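Bd0816 (Bdellovibrio bacteriovorus HD100, PDB 5CER) probably acts as a serine-type D-Ala-D-Ala carboxypeptidase of the peptidase S13 family, removing terminal D-alanine from peptidoglycan peptides. Local coordinates at residues A[56-61]-A[187-192]; A[164-169]-A[390-395]; A[194-199]-A[396-401]. The protein carries 2 engineered substitutions. One frame throughout, in Å; residues are numbered along the deposited sequence.

Interaction 1: residues A[56-61]-A[187-192]; sequences VLHLTP and YKKDKY
T60 and D190 meet at one hydroxyl, that of T193 just beyond the 187-192 loop. T60 OG1 is hydrogen-bonded to T193 OG1, which also takes a weak hydrogen bond from D190 N, so one threonine hydroxyl joins the strand to the loop backbone. Between the two segments the contacts are mostly side-chain packing. T60 CG2 stands anti to the backbone N and touches D190 CB at 3.9 Å, the two side chains crossing at about a right angle.

H58 is the other main side chain of the contact. Its CG is anti to the carbonyl carbon (chi1 -68°), which turns the imidazole toward Y187 and K189. Y187 CE2 sits over one face of the imidazole, offset toward the rim, 4.0 Å from H58 CG. The planes of the two rings are inclined at 42°, so the pair is oblique. Y187 OH reaches back to H58 CB at 3.4 Å. The tyrosine ring also stacks on H70 of the adjoining strand 67-72. K189 runs out extended beyond CG and brings NZ to the edge of the imidazole, 3.9 Å from H58 CE1.

At the end of the strand, P61 CD comes to 3.3 Å from Y192 O, while the tyrosine ring leads away. The contact thus lays the loop that leads into strand 194-199 against strand 54-61 of the mixed sheet. E72 OE1 fixes the imidazole through a hydrogen bond with H58 NE2. The carboxylate would tend to favour a protonated ring and the nearby K189 ammonium to oppose it, so the charge stays open.

Interaction 2: residues A[164-169]-A[390-395]; sequences AKVFML and LPFDQN
V166 and M168 approach the F392 ring with different inclinations. V166 crosses it obliquely, and its CG1 is 3.9 Å from F392 CE1. M168 crosses it at about a right angle, its SD lying 4.0 Å from F392 CZ. This is an oblique Met-aromatic contact, with the sulfur 58° off the ring normal. M168 CG is anti to the carbonyl carbon, and the chain runs on extended from there to carry SD out to the ring.

The second branch of V166 is used as well. CG1 is anti to the backbone N (chi1 177°) and faces the ring, while CG2 rests on the backbone of D393, 3.7 Å from its C. Beside this, A164 CB meets L390 CD1 at 3.5 Å. At the other end, the side chain of Q394 is extended beyond CG and brings its amide to K165. Its NE2 makes a bent, weak hydrogen bond of 2.8 Å to K165 O and also passes 3.5 Å from K165 CB.

Both backbones turn sharply here. K165, with positive phi, is the C-prime residue of a Schellman motif that ends helix 151-163. D393 forms an Asx turn, its OD1 accepting from N395 N at 3.0 Å from above the carboxylate plane. D393 OD2 makes a salt bridge to R52, so both carboxylate oxygens have partners.

The contact joins the end of helix 151-163 to the chain that leads into strand 399-400. M168 packs on Y154, L157 and A161 of that helix. From helix 81-93, F86 stacks on F392 and touches V166.

Interaction 3: residues A[194-199]-A[396-401]; sequences GSVVLQ and SYLTEA
Strand 194-199 and the short strand 399-400 run antiparallel, with V197 and T399 forming a hydrogen-bonded pair and V196 and E400 a non-hydrogen-bonded one. The C-terminal residues thereby add an edge strand to the mixed sheet, whose next strand on the other side of 194-199 is 54-61. V197 N donates to T399 O at 2.8 Å, nearly straight in line with the carbonyl. The return bond from T399 N to V197 O is weak. A401 N donates to S195 O at 3.1 Å, tilted 26° from the carbonyl plane, so the pairing reaches the last residue of the chain.

V197 and T399 point to the same face of the sheet. There T399 OG1, set between the backbone N and the carbonyl carbon (chi1 57°), comes to 3.7 Å from V197 CG2. V197 CG1 takes the other direction and packs on A401, 3.6 Å from its CA. L398 works as a forked apolar group. Its CD1 touches V196 CG2, and its CD2 meets L198 CB at 3.8 Å. L398 also packs against L57 of the neighbouring strand and M94. Y397 turns away from strand 194-199, and its hydroxyl is hydrogen-bonded to F167 N.

Where the two segments part at Y397, a water bridges them. It accepts from Q199 N at 2.8 Å and lies close to V197 O and Y397 O. Past the water a side chain joins the segments again. S396 OG takes a hydrogen bond from D393 N, and it donates to Q199 O at 2.7 Å, approaching in the carbonyl plane.

Overall arrangement
Interaction 3 stands between the other two, its centre about 13 Å from that of interaction 1 and about 14 Å from that of interaction 2. Interactions 1 and 2 do not touch; their nearest atoms are about 11 Å apart. Interaction 1 meets interaction 3 inside the mixed sheet, where L57 N lies 2.7 Å from V196 O, a probable hydrogen bond. The second segment of interaction 2, 390-395, runs straight on into that of interaction 3, 396-401, and along the chain the two contacts cross. N395 O and Q199 NE2, 3.2 Å apart, probably add a further bond. All three contacts lie in or beside this sheet, apart from the six-stranded antiparallel sheet containing strands 3-11 and 317-324.

Interaction 1: residues A[56-61]-A[187-192]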
ATOM      1  N   VAL A  56       9.682 -21.531 -16.650  1.00 30.62           N
ATOM      2  CA  VAL A  56       9.928 -22.925 -17.054  1.00 32.05           C
ATOM      3  C   VAL A  56      11.181 -23.490 -16.333  1.00 32.03           C
ATOM      4  O   VAL A  56      12.228 -22.854 -16.270  1.00 31.48           O
ATOM      5  CB  VAL A  56      10.053 -23.086 -18.581  1.00 32.99           C
ATOM      6  CG1 VAL A  56      10.138 -24.553 -18.957  1.00 33.56           C
ATOM      7  CG2 VAL A  56       8.868 -22.452 -19.278  1.00 33.17           C
ATOM      8  N   LEU A  57      11.012 -24.687 -15.772  1.00 32.54           N
ATOM      9  CA  LEU A  57      12.007 -25.342 -14.951  1.00 32.55           C
ATOM     10  C   LEU A  57      12.404 -26.609 -15.712  1.00 34.37           C
ATOM     11  O   LEU A  57      11.567 -27.464 -15.995  1.00 37.37           O
ATOM     12  CB  LEU A  57      11.414 -25.688 -13.583  1.00 31.46           C
ATOM     13  CG  LEU A  57      10.726 -24.553 -12.828  1.00 30.12           C
ATOM     14  CD1 LEU A  57       9.914 -25.078 -11.685  1.00 29.97           C
ATOM     15  CD2 LEU A  57      11.730 -23.538 -12.320  1.00 30.86           C
ATOM     16  N   HIS A  58      13.689 -26.715 -16.024  1.00 35.10           N
ATOM     17  CA  HIS A  58      14.293 -27.768 -16.847  1.00 35.04           C
ATOM     18  C   HIS A  58      15.104 -28.666 -15.903  1.00 35.02           C
ATOM     19  O   HIS A  58      16.150 -28.270 -15.412  1.00 35.05           O
ATOM     20  CB  HIS A  58      15.177 -27.113 -17.921  1.00 35.06           C
ATOM     21  CG  HIS A  58      14.391 -26.355 -18.935  1.00 34.57           C
ATOM     22  ND1 HIS A  58      13.736 -26.972 -19.978  1.00 35.19           N
ATOM     23  CD2 HIS A  58      14.113 -25.038 -19.042  1.00 33.94           C
ATOM     24  CE1 HIS A  58      13.102 -26.064 -20.694  1.00 34.88           C
ATOM     25  NE2 HIS A  58      13.310 -24.882 -20.143  1.00 34.26           N
ATOM     26  N   LEU A  59      14.568 -29.845 -15.635  1.00 35.75           N
ATOM     27  CA  LEU A  59      15.045 -30.741 -14.597  1.00 35.90           C
ATOM     28  C   LEU A  59      15.689 -31.961 -15.258  1.00 38.68           C
ATOM     29  O   LEU A  59      15.036 -32.691 -16.034  1.00 39.09           O
ATOM     30  CB  LEU A  59      13.854 -31.134 -13.730  1.00 35.18           C
ATOM     31  CG  LEU A  59      13.520 -30.117 -12.648  1.00 34.47           C
ATOM     32  CD1 LEU A  59      12.014 -29.953 -12.508  1.00 34.64           C
ATOM     33  CD2 LEU A  59      14.112 -30.474 -11.299  1.00 34.97           C
ATOM     34  N   THR A  60      16.985 -32.165 -14.991  1.00 39.34           N
ATOM     35  CA  THR A  60      17.740 -33.252 -15.588  1.00 39.54           C
ATOM     36  C   THR A  60      18.344 -34.113 -14.473  1.00 41.34           C
ATOM     37  O   THR A  60      19.086 -33.591 -13.654  1.00 41.47           O
ATOM     38  CB  THR A  60      18.861 -32.678 -16.501  1.00 38.79           C
ATOM     39  OG1 THR A  60      18.309 -31.774 -17.465  1.00 37.04           O
ATOM     40  CG2 THR A  60      19.639 -33.780 -17.202  1.00 39.65           C
ATOM     41  N   PRO A  61      18.059 -35.436 -14.457  1.00 44.03           N
ATOM     42  CA  PRO A  61      18.701 -36.292 -13.449  1.00 45.37           C
ATOM     43  C   PRO A  61      20.233 -36.373 -13.530  1.00 47.42           C
ATOM     44  O   PRO A  61      20.805 -36.444 -14.638  1.00 48.11           O
ATOM     45  CB  PRO A  61      18.096 -37.686 -13.681  1.00 46.30           C
ATOM     46  CG  PRO A  61      17.077 -37.559 -14.748  1.00 46.47           C
ATOM     47  CD  PRO A  61      17.099 -36.179 -15.311  1.00 45.94           C
ATOM     48  N   TYR A 187      21.841 -22.262 -23.180  1.00 53.49           N
ATOM     49  CA  TYR A 187      21.279 -23.440 -22.542  1.00 53.43           C
ATOM     50  C   TYR A 187      20.713 -24.343 -23.600  1.00 55.94           C
ATOM     51  O   TYR A 187      19.874 -23.927 -24.379  1.00 57.22           O
ATOM     52  CB  TYR A 187      20.201 -23.109 -21.492  1.00 50.39           C
ATOM     53  CG  TYR A 187      19.569 -24.386 -20.983  1.00 49.65           C
ATOM     54  CD1 TYR A 187      20.235 -25.190 -20.049  1.00 49.81           C
ATOM     55  CD2 TYR A 187      18.352 -24.840 -21.494  1.00 48.90           C
ATOM     56  CE1 TYR A 187      19.685 -26.386 -19.610  1.00 49.73           C
ATOM     57  CE2 TYR A 187      17.788 -26.027 -21.047  1.00 48.76           C
ATOM     58  CZ  TYR A 187      18.455 -26.801 -20.115  1.00 49.33           C
ATOM     59  OH  TYR A 187      17.902 -27.994 -19.685  1.00 49.55           O
ATOM     60  N   LYS A 188      21.156 -25.585 -23.602  1.00 59.70           N
ATOM     61  CA  LYS A 188      20.555 -26.637 -24.422  1.00 63.11           C
ATOM     62  C   LYS A 188      20.403 -27.864 -23.513  1.00 64.43           C
ATOM     63  O   LYS A 188      21.254 -28.149 -22.653  1.00 64.36           O
ATOM     64  CB  LYS A 188      21.397 -26.899 -25.706  1.00 65.84           C
ATOM     65  CG  LYS A 188      20.992 -26.023 -27.011  1.00 67.26           C
ATOM     66  CD  LYS A 188      19.595 -26.399 -27.473  1.00 67.52           C
ATOM     67  CE  LYS A 188      19.142 -25.645 -28.698  1.00 68.64           C
ATOM     68  NZ  LYS A 188      18.964 -26.519 -29.890  1.00 71.26           N
ATOM     69  N   LYS A 189      19.323 -28.600 -23.712  1.00 65.32           N
ATOM     70  CA  LYS A 189      18.929 -29.618 -22.752  1.00 65.60           C
ATOM     71  C   LYS A 189      19.353 -31.032 -23.161  1.00 67.53           C
ATOM     72  O   LYS A 189      19.454 -31.330 -24.345  1.00 67.39           O
ATOM     73  CB  LYS A 189      17.437 -29.556 -22.450  1.00 64.96           C
ATOM     74  CG  LYS A 189      16.483 -29.381 -23.604  1.00 66.34           C
ATOM     75  CD  LYS A 189      15.063 -29.417 -23.060  1.00 65.77           C
ATOM     76  CE  LYS A 189      14.065 -28.848 -24.044  1.00 66.30           C
ATOM     77  NZ  LYS A 189      12.718 -28.823 -23.412  1.00 65.20           N
ATOM     78  N   ASP A 190      19.588 -31.879 -22.151  1.00 67.96           N
ATOM     79  CA  ASP A 190      19.972 -33.275 -22.350  1.00 72.14           C
ATOM     80  C   ASP A 190      18.806 -34.081 -22.854  1.00 70.46           C
ATOM     81  O   ASP A 190      17.651 -33.676 -22.733  1.00 66.25           O
ATOM     82  CB  ASP A 190      20.438 -33.954 -21.040  1.00 75.61           C
ATOM     83  CG  ASP A 190      21.967 -34.257 -20.972  1.00 80.31           C
ATOM     84  OD1 ASP A 190      22.735 -33.404 -21.511  1.00 83.98           O
ATOM     85  OD2 ASP A 190      22.375 -35.356 -20.387  1.00 83.89           O
ATOM     86  N   LYS A 191      19.141 -35.248 -23.400  1.00 70.94           N
ATOM     87  CA  LYS A 191      18.116 -36.221 -23.814  1.00 70.92           C
ATOM     88  C   LYS A 191      17.110 -36.537 -22.717  1.00 67.58           C
ATOM     89  O   LYS A 191      15.950 -36.775 -23.024  1.00 66.11           O
ATOM     90  CB  LYS A 191      18.679 -37.555 -24.396  1.00 73.44           C
ATOM     91  CG  LYS A 191      20.193 -37.733 -24.299  1.00 75.63           C
ATOM     92  CD  LYS A 191      20.804 -39.063 -24.789  1.00 79.92           C
ATOM     93  CE  LYS A 191      22.168 -39.366 -24.154  1.00 81.69           C
ATOM     94  NZ  LYS A 191      22.710 -40.679 -24.598  1.00 84.35           N
ATOM     95  N   TYR A 192      17.572 -36.536 -21.466  1.00 65.75           N
ATOM     96  CA  TYR A 192      16.762 -36.913 -20.314  1.00 64.31           C
ATOM     97  C   TYR A 192      16.241 -35.713 -19.527  1.00 59.44           C
ATOM     98  O   TYR A 192      15.878 -35.870 -18.372  1.00 57.63           O
ATOM     99  CB  TYR A 192      17.598 -37.788 -19.379  1.00 66.48           C
ATOM    100  CG  TYR A 192      18.166 -39.013 -20.034  1.00 69.88           C
ATOM    101  CD1 TYR A 192      17.353 -40.110 -20.294  1.00 71.72           C
ATOM    102  CD2 TYR A 192      19.512 -39.077 -20.410  1.00 71.75           C
ATOM    103  CE1 TYR A 192      17.861 -41.236 -20.921  1.00 74.94           C
ATOM    104  CE2 TYR A 192      20.033 -40.202 -21.042  1.00 75.40           C
ATOM    105  CZ  TYR A 192      19.204 -41.280 -21.291  1.00 76.51           C
ATOM    106  OH  TYR A 192      19.692 -42.403 -21.907  1.00 79.47           O
TER

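Interaction 2: residues A[164-169]-A[390-395]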
ATOM      1  N   ALA A 164      -7.107 -20.083   0.597  1.00 39.68           N
ATOM      2  CA  ALA A 164      -7.276 -19.979  -0.861  1.00 39.91           C
ATOM      3  C   ALA A 164      -7.456 -21.337  -1.603  1.00 40.47           C
ATOM      4  O   ALA A 164      -7.442 -21.366  -2.841  1.00 38.79           O
ATOM      5  CB  ALA A 164      -6.110 -19.231  -1.446  1.00 38.46           C
ATOM      6  N   LYS A 165      -7.625 -22.441  -0.856  1.00 41.67           N
ATOM      7  CA  LYS A 165      -7.801 -23.768  -1.427  1.00 42.23           C
ATOM      8  C   LYS A 165      -6.596 -24.176  -2.327  1.00 39.38           C
ATOM      9  O   LYS A 165      -6.774 -24.903  -3.299  1.00 39.05           O
ATOM     10  CB  LYS A 165      -9.127 -23.856  -2.210  1.00 44.34           C
ATOM     11  CG  LYS A 165     -10.377 -23.657  -1.355  1.00 48.76           C
ATOM     12  CD  LYS A 165     -11.679 -23.460  -2.142  1.00 52.63           C
ATOM     13  CE  LYS A 165     -12.959 -23.690  -1.313  1.00 56.94           C
ATOM     14  NZ  LYS A 165     -12.872 -24.393   0.010  1.00 58.10           N
ATOM     15  N   VAL A 166      -5.382 -23.750  -1.965  1.00 36.60           N
ATOM     16  CA  VAL A 166      -4.143 -24.196  -2.627  1.00 33.42           C
ATOM     17  C   VAL A 166      -3.381 -25.088  -1.682  1.00 31.94           C
ATOM     18  O   VAL A 166      -3.185 -24.760  -0.531  1.00 29.72           O
ATOM     19  CB  VAL A 166      -3.220 -23.032  -3.033  1.00 32.84           C
ATOM     20  CG1 VAL A 166      -1.929 -23.566  -3.642  1.00 31.71           C
ATOM     21  CG2 VAL A 166      -3.921 -22.082  -3.989  1.00 33.34           C
ATOM     22  N   PHE A 167      -2.981 -26.246  -2.201  1.00 32.50           N
ATOM     23  CA  PHE A 167      -2.247 -27.225  -1.431  1.00 33.60           C
ATOM     24  C   PHE A 167      -0.762 -26.871  -1.346  1.00 32.98           C
ATOM     25  O   PHE A 167      -0.102 -26.676  -2.380  1.00 34.56           O
ATOM     26  CB  PHE A 167      -2.409 -28.640  -2.037  1.00 34.94           C
ATOM     27  CG  PHE A 167      -1.627 -29.685  -1.294  1.00 35.83           C
ATOM     28  CD1 PHE A 167      -0.280 -29.929  -1.611  1.00 35.13           C
ATOM     29  CD2 PHE A 167      -2.216 -30.419  -0.267  1.00 37.08           C
ATOM     30  CE1 PHE A 167       0.448 -30.893  -0.919  1.00 36.93           C
ATOM     31  CE2 PHE A 167      -1.487 -31.380   0.430  1.00 37.51           C
ATOM     32  CZ  PHE A 167      -0.161 -31.623   0.103  1.00 37.27           C
ATOM     33  N   MET A 168      -0.218 -26.932  -0.135  1.00 32.32           N
ATOM     34  CA  MET A 168       1.225 -26.909   0.104  1.00 31.36           C
ATOM     35  C   MET A 168       1.557 -27.944   1.160  1.00 30.99           C
ATOM     36  O   MET A 168       0.767 -28.224   2.048  1.00 30.72           O
ATOM     37  CB  MET A 168       1.679 -25.555   0.613  1.00 31.73           C
ATOM     38  CG  MET A 168       1.441 -24.410  -0.358  1.00 31.90           C
ATOM     39  SD  MET A 168       1.898 -22.808   0.366  1.00 32.39           S
ATOM     40  CE  MET A 168       3.676 -22.942   0.490  1.00 30.99           C
ATOM     41  N   LEU A 169       2.744 -28.542   1.045  1.00 30.96           N
ATOM     42  CA  LEU A 169       3.200 -29.520   2.043  1.00 32.26           C
ATOM     43  C   LEU A 169       3.451 -28.823   3.373  1.00 32.76           C
ATOM     44  O   LEU A 169       3.797 -27.668   3.401  1.00 30.15           O
ATOM     45  CB  LEU A 169       4.466 -30.214   1.551  1.00 32.34           C
ATOM     46  CG  LEU A 169       4.287 -31.101   0.320  1.00 31.91           C
ATOM     47  CD1 LEU A 169       5.631 -31.419  -0.306  1.00 31.67           C
ATOM     48  CD2 LEU A 169       3.538 -32.388   0.684  1.00 33.60           C
ATOM     49  N   LEU A 390      -2.631 -13.782  -3.321  1.00 18.20           N
ATOM     50  CA  LEU A 390      -1.406 -14.597  -3.319  1.00 18.08           C
ATOM     51  C   LEU A 390      -0.748 -14.580  -4.696  1.00 16.53           C
ATOM     52  O   LEU A 390      -1.435 -14.427  -5.694  1.00 16.55           O
ATOM     53  CB  LEU A 390      -1.727 -16.027  -2.908  1.00 18.06           C
ATOM     54  CG  LEU A 390      -2.280 -16.158  -1.480  1.00 19.20           C
ATOM     55  CD1 LEU A 390      -3.136 -17.411  -1.228  1.00 20.38           C
ATOM     56  CD2 LEU A 390      -1.060 -16.165  -0.578  1.00 19.44           C
ATOM     57  N   PRO A 391       0.561 -14.784  -4.739  1.00 15.79           N
ATOM     58  CA  PRO A 391       1.249 -14.831  -6.001  1.00 16.72           C
ATOM     59  C   PRO A 391       1.098 -16.142  -6.763  1.00 17.32           C
ATOM     60  O   PRO A 391       1.692 -16.292  -7.840  1.00 18.82           O
ATOM     61  CB  PRO A 391       2.699 -14.581  -5.611  1.00 16.68           C
ATOM     62  CG  PRO A 391       2.815 -15.133  -4.241  1.00 16.38           C
ATOM     63  CD  PRO A 391       1.484 -14.961  -3.602  1.00 16.33           C
ATOM     64  N   PHE A 392       0.309 -17.085  -6.231  1.00 18.08           N
ATOM     65  CA  PHE A 392       0.001 -18.369  -6.917  1.00 18.11           C
ATOM     66  C   PHE A 392      -1.440 -18.708  -6.594  1.00 17.93           C
ATOM     67  O   PHE A 392      -1.967 -18.191  -5.612  1.00 18.68           O
ATOM     68  CB  PHE A 392       0.957 -19.501  -6.432  1.00 17.50           C
ATOM     69  CG  PHE A 392       1.055 -19.631  -4.935  1.00 16.81           C
ATOM     70  CD1 PHE A 392       0.106 -20.325  -4.223  1.00 16.84           C
ATOM     71  CD2 PHE A 392       2.077 -19.013  -4.232  1.00 17.52           C
ATOM     72  CE1 PHE A 392       0.159 -20.413  -2.835  1.00 16.02           C
ATOM     73  CE2 PHE A 392       2.153 -19.112  -2.836  1.00 16.98           C
ATOM     74  CZ  PHE A 392       1.184 -19.826  -2.146  1.00 15.95           C
ATOM     75  N   ASP A 393      -2.050 -19.554  -7.403  1.00 17.32           N
ATOM     76  CA  ASP A 393      -3.400 -20.020  -7.170  1.00 17.87           C
ATOM     77  C   ASP A 393      -3.523 -21.496  -7.604  1.00 18.20           C
ATOM     78  O   ASP A 393      -2.505 -22.179  -7.763  1.00 19.14           O
ATOM     79  CB  ASP A 393      -4.392 -19.109  -7.894  1.00 17.95           C
ATOM     80  CG  ASP A 393      -4.340 -19.262  -9.420  1.00 18.68           C
ATOM     81  OD1 ASP A 393      -3.509 -20.091  -9.944  1.00 20.04           O
ATOM     82  OD2 ASP A 393      -5.092 -18.515 -10.102  1.00 16.78           O
ATOM     83  N   GLN A 394      -4.740 -21.988  -7.807  1.00 18.92           N
ATOM     84  CA  GLN A 394      -4.963 -23.432  -8.112  1.00 19.16           C
ATOM     85  C   GLN A 394      -4.468 -23.898  -9.486  1.00 18.82           C
ATOM     86  O   GLN A 394      -4.367 -25.075  -9.692  1.00 19.06           O
ATOM     87  CB  GLN A 394      -6.439 -23.817  -7.917  1.00 19.37           C
ATOM     88  CG  GLN A 394      -6.913 -23.600  -6.472  1.00 20.93           C
ATOM     89  CD  GLN A 394      -8.349 -24.018  -6.218  1.00 22.06           C
ATOM     90  OE1 GLN A 394      -9.288 -23.401  -6.716  1.00 22.88           O
ATOM     91  NE2 GLN A 394      -8.531 -25.091  -5.461  1.00 23.68           N
ATOM     92  N   ASN A 395      -4.111 -22.977 -10.374  1.00 18.81           N
ATOM     93  CA  ASN A 395      -3.491 -23.299 -11.633  1.00 18.44           C
ATOM     94  C   ASN A 395      -1.996 -23.002 -11.614  1.00 18.53           C
ATOM     95  O   ASN A 395      -1.349 -23.004 -12.653  1.00 17.18           O
ATOM     96  CB  ASN A 395      -4.154 -22.514 -12.760  1.00 18.84           C
ATOM     97  CG  ASN A 395      -5.521 -23.050 -13.120  1.00 20.25           C
ATOM     98  OD1 ASN A 395      -5.626 -24.097 -13.706  1.00 22.21           O
ATOM     99  ND2 ASN A 395      -6.574 -22.326 -12.771  1.00 20.46           N
TER

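Interaction 3: residues A[194-199]-A[396-401]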
ATOM      1  N   GLY A 194      13.484 -33.367 -18.463  1.00 50.59           N
ATOM      2  CA  GLY A 194      12.043 -33.206 -18.396  1.00 49.92           C
ATOM      3  C   GLY A 194      11.835 -31.782 -17.960  1.00 48.37           C
ATOM      4  O   GLY A 194      12.589 -31.274 -17.137  1.00 48.59           O
ATOM      5  N   SER A 195      10.830 -31.103 -18.513  1.00 47.84           N
ATOM      6  CA  SER A 195      10.620 -29.709 -18.172  1.00 45.61           C
ATOM      7  C   SER A 195       9.168 -29.347 -17.875  1.00 43.71           C
ATOM      8  O   SER A 195       8.231 -29.837 -18.503  1.00 43.83           O
ATOM      9  CB  SER A 195      11.291 -28.804 -19.214  1.00 46.08           C
ATOM     10  OG  SER A 195      10.607 -28.803 -20.423  1.00 46.87           O
ATOM     11  N   VAL A 196       9.030 -28.482 -16.871  1.00 41.41           N
ATOM     12  CA  VAL A 196       7.776 -28.261 -16.173  1.00 39.75           C
ATOM     13  C   VAL A 196       7.619 -26.748 -15.979  1.00 37.76           C
ATOM     14  O   VAL A 196       8.616 -26.003 -15.991  1.00 36.68           O
ATOM     15  CB  VAL A 196       7.631 -29.123 -14.882  1.00 40.18           C
ATOM     16  CG1 VAL A 196       8.123 -30.542 -15.099  1.00 41.56           C
ATOM     17  CG2 VAL A 196       8.429 -28.504 -13.777  1.00 39.74           C
ATOM     18  N   VAL A 197       6.373 -26.283 -15.873  1.00 37.33           N
ATOM     19  CA  VAL A 197       6.099 -24.860 -15.897  1.00 37.10           C
ATOM     20  C   VAL A 197       5.393 -24.449 -14.611  1.00 36.37           C
ATOM     21  O   VAL A 197       4.522 -25.141 -14.085  1.00 35.32           O
ATOM     22  CB  VAL A 197       5.388 -24.368 -17.185  1.00 38.20           C
ATOM     23  CG1 VAL A 197       5.644 -25.269 -18.375  1.00 40.66           C
ATOM     24  CG2 VAL A 197       3.901 -24.239 -17.012  1.00 38.79           C
ATOM     25  N   LEU A 198       5.850 -23.334 -14.069  1.00 36.95           N
ATOM     26  CA  LEU A 198       5.251 -22.703 -12.890  1.00 36.73           C
ATOM     27  C   LEU A 198       4.593 -21.411 -13.356  1.00 36.34           C
ATOM     28  O   LEU A 198       5.279 -20.430 -13.659  1.00 35.74           O
ATOM     29  CB  LEU A 198       6.319 -22.460 -11.806  1.00 36.44           C
ATOM     30  CG  LEU A 198       5.952 -21.622 -10.571  1.00 36.41           C
ATOM     31  CD1 LEU A 198       4.862 -22.259  -9.715  1.00 36.66           C
ATOM     32  CD2 LEU A 198       7.116 -21.195  -9.668  1.00 36.27           C
ATOM     33  N   GLN A 199       3.259 -21.430 -13.404  1.00 36.56           N
ATOM     34  CA  GLN A 199       2.447 -20.248 -13.666  1.00 35.36           C
ATOM     35  C   GLN A 199       2.160 -19.499 -12.373  1.00 34.37           C
ATOM     36  O   GLN A 199       1.527 -20.050 -11.460  1.00 34.40           O
ATOM     37  CB  GLN A 199       1.093 -20.647 -14.188  1.00 35.10           C
ATOM     38  CG  GLN A 199       1.144 -21.079 -15.592  1.00 36.41           C
ATOM     39  CD  GLN A 199      -0.199 -21.158 -16.225  1.00 36.85           C
ATOM     40  OE1 GLN A 199      -0.312 -20.895 -17.410  1.00 38.44           O
ATOM     41  NE2 GLN A 199      -1.229 -21.487 -15.457  1.00 37.01           N
ATOM     42  N   SER A 396      -1.422 -22.818 -10.432  1.00 19.49           N
ATOM     43  CA  SER A 396       0.020 -22.641 -10.320  1.00 19.83           C
ATOM     44  C   SER A 396       0.782 -23.934 -10.110  1.00 19.98           C
ATOM     45  O   SER A 396       2.011 -23.930 -10.237  1.00 20.75           O
ATOM     46  CB  SER A 396       0.334 -21.650  -9.192  1.00 20.66           C
ATOM     47  OG  SER A 396      -0.281 -20.380  -9.462  1.00 19.55           O
ATOM     48  N   TYR A 397       0.101 -25.052  -9.823  1.00 19.00           N
ATOM     49  CA  TYR A 397       0.816 -26.342  -9.667  1.00 18.58           C
ATOM     50  C   TYR A 397       1.625 -26.674 -10.926  1.00 18.25           C
ATOM     51  O   TYR A 397       1.176 -26.435 -12.031  1.00 17.07           O
ATOM     52  CB  TYR A 397      -0.122 -27.518  -9.377  1.00 17.39           C
ATOM     53  CG  TYR A 397      -1.037 -27.294  -8.193  1.00 16.95           C
ATOM     54  CD1 TYR A 397      -0.530 -27.198  -6.908  1.00 16.31           C
ATOM     55  CD2 TYR A 397      -2.424 -27.215  -8.356  1.00 16.73           C
ATOM     56  CE1 TYR A 397      -1.367 -27.011  -5.815  1.00 15.71           C
ATOM     57  CE2 TYR A 397      -3.266 -27.044  -7.271  1.00 15.70           C
ATOM     58  CZ  TYR A 397      -2.720 -26.923  -6.009  1.00 15.39           C
ATOM     59  OH  TYR A 397      -3.531 -26.782  -4.939  1.00 14.55           O
ATOM     60  N   LEU A 398       2.804 -27.252 -10.723  1.00 18.13           N
ATOM     61  CA  LEU A 398       3.717 -27.629 -11.813  1.00 19.01           C
ATOM     62  C   LEU A 398       3.072 -28.564 -12.848  1.00 18.33           C
ATOM     63  O   LEU A 398       2.518 -29.580 -12.458  1.00 18.08           O
ATOM     64  CB  LEU A 398       4.998 -28.283 -11.236  1.00 19.48           C
ATOM     65  CG  LEU A 398       5.938 -27.425 -10.376  1.00 19.03           C
ATOM     66  CD1 LEU A 398       7.130 -28.251  -9.930  1.00 18.13           C
ATOM     67  CD2 LEU A 398       6.400 -26.142 -11.063  1.00 19.73           C
ATOM     68  N   THR A 399       3.120 -28.212 -14.142  1.00 17.79           N
ATOM     69  CA  THR A 399       2.592 -29.072 -15.215  1.00 18.40           C
ATOM     70  C   THR A 399       3.651 -29.225 -16.290  1.00 20.22           C
ATOM     71  O   THR A 399       4.581 -28.428 -16.371  1.00 21.63           O
ATOM     72  CB  THR A 399       1.340 -28.467 -15.874  1.00 18.08           C
ATOM     73  OG1 THR A 399       1.674 -27.169 -16.372  1.00 17.41           O
ATOM     74  CG2 THR A 399       0.163 -28.374 -14.905  1.00 16.87           C
ATOM     75  N   GLU A 400       3.518 -30.259 -17.116  1.00 22.74           N
ATOM     76  CA  GLU A 400       4.475 -30.518 -18.218  1.00 24.36           C
ATOM     77  C   GLU A 400       4.408 -29.381 -19.228  1.00 24.06           C
ATOM     78  O   GLU A 400       3.327 -28.857 -19.465  1.00 23.41           O
ATOM     79  CB  GLU A 400       4.152 -31.844 -18.912  1.00 25.88           C
ATOM     80  CG  GLU A 400       5.374 -32.667 -19.322  1.00 28.60           C
ATOM     81  CD  GLU A 400       5.038 -33.767 -20.330  1.00 29.94           C
ATOM     82  OE1 GLU A 400       3.977 -33.694 -20.994  1.00 31.31           O
ATOM     83  OE2 GLU A 400       5.847 -34.706 -20.485  1.00 32.06           O
ATOM     84  N   ALA A 401       5.548 -29.012 -19.813  1.00 25.13           N
ATOM     85  CA  ALA A 401       5.602 -27.897 -20.778  1.00 25.71           C
ATOM     86  C   ALA A 401       4.758 -28.123 -22.046  1.00 26.05           C
ATOM     87  O   ALA A 401       4.933 -29.088 -22.775  1.00 25.10           O
ATOM     88  CB  ALA A 401       7.040 -27.571 -21.137  1.00 25.41           C
TER
HETATM   89  O   HOH W   1       1.930 -23.907 -13.608  1.00 30.00           O